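Local coordinates for protein hemoglobin component VII (Tokunagayusurika akamusi, PDB 1X46) that binds heme b and, as a larval midge hemoglobin of the globin family, probably carries or stores oxygen, at residues F33-P38 with K50-L55; A20-K25 with T114-F119. All blocks are in the same frame, centred on the assembly; numbering follows the deposited sequence.

Contact 1 (F33-P38 with K50-L55)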
# COMPACT_ATOMS: atom_id res chain seq x y z
N PHE A 33 -2.81 -6.93 -7.14
CA PHE A 33 -3.09 -7.38 -5.79
C PHE A 33 -4.11 -8.49 -5.80
O PHE A 33 -3.85 -9.55 -5.21
CB PHE A 33 -3.53 -6.17 -4.93
CG PHE A 33 -3.97 -6.54 -3.53
CD1 PHE A 33 -3.20 -7.38 -2.74
CD2 PHE A 33 -5.19 -6.06 -3.01
CE1 PHE A 33 -3.60 -7.73 -1.43
CE2 PHE A 33 -5.61 -6.41 -1.72
CZ PHE A 33 -4.80 -7.23 -0.92
N PHE A 34 -5.26 -8.30 -6.47
CA PHE A 34 -6.28 -9.33 -6.46
C PHE A 34 -5.86 -10.57 -7.25
O PHE A 34 -6.26 -11.68 -6.88
CB PHE A 34 -7.58 -8.75 -7.07
CG PHE A 34 -8.32 -7.78 -6.15
CD1 PHE A 34 -8.05 -7.70 -4.78
CD2 PHE A 34 -9.33 -7.00 -6.68
CE1 PHE A 34 -8.76 -6.82 -3.97
CE2 PHE A 34 -10.06 -6.12 -5.89
CZ PHE A 34 -9.78 -6.01 -4.55
N LYS A 35 -5.09 -10.40 -8.32
CA LYS A 35 -4.57 -11.56 -9.08
C LYS A 35 -3.66 -12.40 -8.17
O LYS A 35 -3.77 -13.64 -8.18
CB LYS A 35 -3.85 -11.11 -10.37
CG LYS A 35 -3.48 -12.25 -11.31
CD LYS A 35 -4.67 -12.70 -12.16
CE LYS A 35 -4.22 -13.69 -13.23
NZ LYS A 35 -4.54 -15.11 -12.88
N SER A 36 -2.82 -11.74 -7.39
CA SER A 36 -1.89 -12.43 -6.52
C SER A 36 -2.57 -12.99 -5.28
O SER A 36 -2.13 -14.02 -4.71
CB SER A 36 -0.81 -11.48 -6.06
OG SER A 36 -0.03 -11.08 -7.17
N TYR A 37 -3.65 -12.34 -4.83
CA TYR A 37 -4.40 -12.71 -3.63
C TYR A 37 -5.91 -12.72 -3.87
O TYR A 37 -6.65 -11.87 -3.37
CB TYR A 37 -4.03 -11.79 -2.43
CG TYR A 37 -2.58 -11.99 -2.11
CD1 TYR A 37 -2.15 -13.10 -1.36
CD2 TYR A 37 -1.61 -11.14 -2.64
CE1 TYR A 37 -0.79 -13.33 -1.13
CE2 TYR A 37 -0.27 -11.36 -2.41
CZ TYR A 37 0.14 -12.45 -1.63
OH TYR A 37 1.48 -12.66 -1.42
N PRO A 38 -6.41 -13.69 -4.63
CA PRO A 38 -7.86 -13.77 -4.86
C PRO A 38 -8.70 -13.81 -3.58
O PRO A 38 -9.82 -13.29 -3.54
CB PRO A 38 -8.03 -15.04 -5.73
CG PRO A 38 -6.67 -15.22 -6.35
CD PRO A 38 -5.66 -14.72 -5.38
N LYS A 50 -16.92 -11.82 -8.31
CA LYS A 50 -16.90 -11.34 -9.67
C LYS A 50 -15.61 -11.79 -10.35
O LYS A 50 -14.60 -12.01 -9.70
CB LYS A 50 -17.02 -9.81 -9.71
CG LYS A 50 -18.26 -9.28 -8.96
CD LYS A 50 -18.77 -7.95 -9.53
CE LYS A 50 -19.96 -7.40 -8.71
NZ LYS A 50 -21.22 -8.15 -8.90
N ASP A 51 -15.66 -11.96 -11.66
CA ASP A 51 -14.46 -12.35 -12.37
C ASP A 51 -13.48 -11.18 -12.51
O ASP A 51 -13.86 -10.09 -12.94
CB ASP A 51 -14.86 -12.88 -13.74
CG ASP A 51 -13.77 -13.65 -14.40
OD1 ASP A 51 -12.90 -13.00 -15.02
OD2 ASP A 51 -13.73 -14.89 -14.39
N LEU A 52 -12.22 -11.40 -12.12
CA LEU A 52 -11.28 -10.29 -12.12
C LEU A 52 -11.07 -9.72 -13.50
O LEU A 52 -10.88 -8.52 -13.63
CB LEU A 52 -9.96 -10.70 -11.50
CG LEU A 52 -8.92 -9.60 -11.33
CD1 LEU A 52 -9.41 -8.42 -10.45
CD2 LEU A 52 -7.66 -10.27 -10.79
N GLU A 53 -11.13 -10.57 -14.53
CA GLU A 53 -10.92 -10.11 -15.89
C GLU A 53 -12.05 -9.19 -16.36
O GLU A 53 -11.83 -8.32 -17.21
CB GLU A 53 -10.74 -11.28 -16.85
CG GLU A 53 -9.49 -12.14 -16.60
CD GLU A 53 -8.19 -11.34 -16.54
OE1 GLU A 53 -7.89 -10.58 -17.48
OE2 GLU A 53 -7.51 -11.45 -15.51
N SER A 54 -13.25 -9.38 -15.79
CA SER A 54 -14.43 -8.56 -16.08
C SER A 54 -14.38 -7.24 -15.34
O SER A 54 -14.85 -6.23 -15.82
CB SER A 54 -15.71 -9.29 -15.62
OG SER A 54 -15.85 -10.52 -16.30
N LEU A 55 -13.82 -7.27 -14.13
CA LEU A 55 -13.77 -6.05 -13.30
C LEU A 55 -12.84 -4.95 -13.82
O LEU A 55 -13.13 -3.75 -13.67
CB LEU A 55 -13.38 -6.42 -11.87
CG LEU A 55 -14.44 -7.11 -11.02
CD1 LEU A 55 -13.78 -7.70 -9.77
CD2 LEU A 55 -15.54 -6.12 -10.60

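Contact 2 (A20-K25 with T114-F119)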
# COMPACT_ATOMS: atom_id res chain seq x y z
N ALA A 20 6.35 7.40 -7.58
CA ALA A 20 5.97 8.30 -8.66
C ALA A 20 5.93 7.59 -10.03
O ALA A 20 5.22 8.03 -10.95
CB ALA A 20 6.91 9.52 -8.70
N GLN A 21 6.68 6.49 -10.15
CA GLN A 21 6.72 5.72 -11.39
C GLN A 21 5.48 4.83 -11.58
O GLN A 21 5.20 4.38 -12.69
CB GLN A 21 7.98 4.84 -11.43
CG GLN A 21 9.28 5.60 -11.58
CD GLN A 21 10.41 4.70 -12.05
OE1 GLN A 21 10.34 4.14 -13.16
NE2 GLN A 21 11.43 4.53 -11.22
N ILE A 22 4.74 4.55 -10.49
CA ILE A 22 3.59 3.66 -10.57
C ILE A 22 2.29 4.27 -10.08
O ILE A 22 1.23 3.64 -10.22
CB ILE A 22 3.88 2.32 -9.82
CG1 ILE A 22 4.02 2.55 -8.31
CG2 ILE A 22 5.14 1.65 -10.42
CD1 ILE A 22 3.87 1.25 -7.53
N HIS A 23 2.33 5.48 -9.53
CA HIS A 23 1.10 5.98 -8.90
C HIS A 23 -0.04 6.34 -9.84
O HIS A 23 -1.19 6.49 -9.39
CB HIS A 23 1.39 7.06 -7.86
CG HIS A 23 1.94 8.34 -8.40
ND1 HIS A 23 2.01 8.64 -9.74
CD2 HIS A 23 2.43 9.43 -7.75
CE1 HIS A 23 2.53 9.84 -9.90
NE2 HIS A 23 2.79 10.35 -8.71
N ASP A 24 0.25 6.42 -11.14
CA ASP A 24 -0.78 6.62 -12.11
C ASP A 24 -1.19 5.29 -12.75
O ASP A 24 -1.89 5.26 -13.77
CB ASP A 24 -0.32 7.64 -13.15
CG ASP A 24 0.82 7.13 -14.00
OD1 ASP A 24 1.67 6.34 -13.50
OD2 ASP A 24 0.93 7.47 -15.19
N LYS A 25 -0.82 4.19 -12.10
CA LYS A 25 -1.20 2.84 -12.53
C LYS A 25 -2.12 2.20 -11.49
O LYS A 25 -1.99 1.02 -11.20
CB LYS A 25 0.04 1.97 -12.75
CG LYS A 25 0.98 2.50 -13.87
CD LYS A 25 2.24 1.66 -13.98
CE LYS A 25 3.12 2.10 -15.16
NZ LYS A 25 3.66 3.49 -15.00
N THR A 114 3.70 -7.63 -0.46
CA THR A 114 4.32 -8.59 -1.37
C THR A 114 3.94 -8.35 -2.82
O THR A 114 4.82 -8.29 -3.71
CB THR A 114 3.96 -10.00 -0.92
OG1 THR A 114 4.58 -10.25 0.37
CG2 THR A 114 4.56 -11.04 -1.88
N ALA A 115 2.63 -8.13 -3.04
CA ALA A 115 2.19 -7.85 -4.39
C ALA A 115 2.74 -6.52 -4.93
O ALA A 115 3.13 -6.47 -6.08
CB ALA A 115 0.67 -7.87 -4.49
N LEU A 116 2.73 -5.46 -4.10
CA LEU A 116 3.26 -4.17 -4.52
C LEU A 116 4.75 -4.27 -4.84
O LEU A 116 5.23 -3.62 -5.77
CB LEU A 116 3.01 -3.10 -3.44
CG LEU A 116 3.24 -1.65 -3.93
CD1 LEU A 116 2.16 -1.25 -4.90
CD2 LEU A 116 3.24 -0.62 -2.79
N GLU A 117 5.51 -5.05 -4.04
CA GLU A 117 6.93 -5.23 -4.30
C GLU A 117 7.16 -5.84 -5.68
O GLU A 117 8.05 -5.39 -6.44
CB GLU A 117 7.62 -6.11 -3.24
CG GLU A 117 7.70 -5.50 -1.86
CD GLU A 117 8.14 -6.52 -0.80
OE1 GLU A 117 7.82 -7.72 -0.93
OE2 GLU A 117 8.81 -6.11 0.17
N ALA A 118 6.36 -6.86 -6.01
CA ALA A 118 6.47 -7.48 -7.33
C ALA A 118 6.12 -6.48 -8.42
O ALA A 118 6.76 -6.43 -9.45
CB ALA A 118 5.59 -8.71 -7.42
N PHE A 119 5.10 -5.65 -8.18
CA PHE A 119 4.71 -4.65 -9.17
C PHE A 119 5.80 -3.59 -9.35
O PHE A 119 6.09 -3.18 -10.47
CB PHE A 119 3.42 -3.97 -8.70
CG PHE A 119 2.71 -3.19 -9.79
CD1 PHE A 119 1.89 -3.86 -10.69
CD2 PHE A 119 2.89 -1.82 -9.92
CE1 PHE A 119 1.25 -3.15 -11.73
CE2 PHE A 119 2.25 -1.11 -10.95
CZ PHE A 119 1.43 -1.75 -11.85

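Contact 1 (F33-P38 with K50-L55)
On the heme-pocket side of this globin, the C-terminal end of helix 26-36 is touched by the short helix 52-55, and Leu52 is the residue that bridges them. A chi1 of -175° turns its CG away from the Leu52 amide, and the side chain reaches across to two neighbouring residues. CD1 takes the ring side: it lies 3.9 Å from Phe34 CB and 4.0 Å from Phe34 CD2, near the plane of the ring, so the methyl meets the edge of the phenyl and not a face; the two side chains cross at about a right angle. CD2 sits 3.6 Å from the backbone at Lys35 N and also touches Phe34 CB, with the Lys35 side chain passing at a slant, its CB 3.9 Å from Leu52 CD2. Phe34 also meets Phe44, a heme-binding residue, edge-to-face, while Phe61 of helix 59-78 touches Phe34, Leu52 and Leu55.

Asp51 is the N-cap of helix 52-55: its OD1 accepts a weak, bent bond from Glu53 N (3.0 Å, N-H...O angle 135°). Glu53 folds back toward helix 26-36, where its OE2 is hydrogen-bonded to Tyr31 OH. Lys35 NZ stays 5.4 Å from Glu53 OE2, too far for a salt bridge, though the opposite charges may still attract weakly.

Cut back to an alanine, Leu52 would probably open a gap beside the Phe34 ring edge and cost Lys35 its apolar cover. No hydrogen bond passes between 33-38 and 50-55; between these two segments the contact is apolar, one branched side chain fitted against a ring edge and a helix backbone, with charged groups of Lys35 and Glu53 at its border and the polar tie made one turn earlier, at Tyr31.

Contact 2 (A20-K25 with T114-F119)
Ile22 and Lys25, the first and last residues of a type I beta turn, both press against the rim of the Phe119 ring. The turn is closed by Lys25 N bonding to Ile22 O (2.8 Å). In Phe119 a chi1 of -164° swings CG to the far side from the residue's own N, which carries the ring out from helix 106-123 toward the turn, edge first. Ile22 CB lies in the ring plane, 4.0 Å from Phe119 CE2, and the two side chains slide past each other in opposite directions.

The chi1 of Ile22 (67°) puts CG1 between the backbone N and the carbonyl carbon and CG2 beside the N; the extended chi2 then carries CD1 past Phe119 CD2 to Leu116 CD1, 4.0 Å away. CG2 stays by Phe119 CE2. CG2 and CD1 thus lie on opposite sides of the ring plane, straddling its edge. Leu116 offers this one methyl across the contact, its side chain crossing that of Ile22 at a slant.

Lys25 comes to the neighbouring part of the rim. Its CB is 4.1 Å from Phe119 CZ, and CD rests at a similar distance from the same carbon. The chain is extended through chi3 and bends at its last torsion, taking NZ away from the ring to Gln21 O, 2.9 Å off and nearly in line with that carbonyl (161°). A long, and so weaker, salt bridge links NZ to Asp24 OD1 (3.8 Å). The ammonium thus stays with its own turn while the methylenes pack against the phenyl's edge.

The turn connects helix 9-20 to helix 26-36 and leans on helix 106-123, where Ile22 also touches Leu120 and His123. Helix 26-36 reaches Phe119 through Asp28, Ile29 and Asn32, and Leu116 continues the packing onto Trp135 and Phe139 of helix 129-146.

Overall arrangement
Helix 26-36 ties the two contacts together: the turn of contact 2 leads into it, and contact 1 lies at its far end. Their centres are 16 Å apart, yet they touch where the end of that helix and Tyr37 just beyond it meet helix 106-123, with Phe33 CA 4.0 Å from Ala115 CB and Tyr37 OH 3.5 Å from Thr114 CG2. Contact 1 is peripheral, its centre about 17 Å from the centre of the chain; contact 2 is buried, its centre about 9 Å from it. Phe33 touches the heme, whereas the side chains of Phe34 and Leu116 are about 7 Å from it, nearest atoms. Between side chains, Phe34 is about 10 Å from His99, the axial iron ligand.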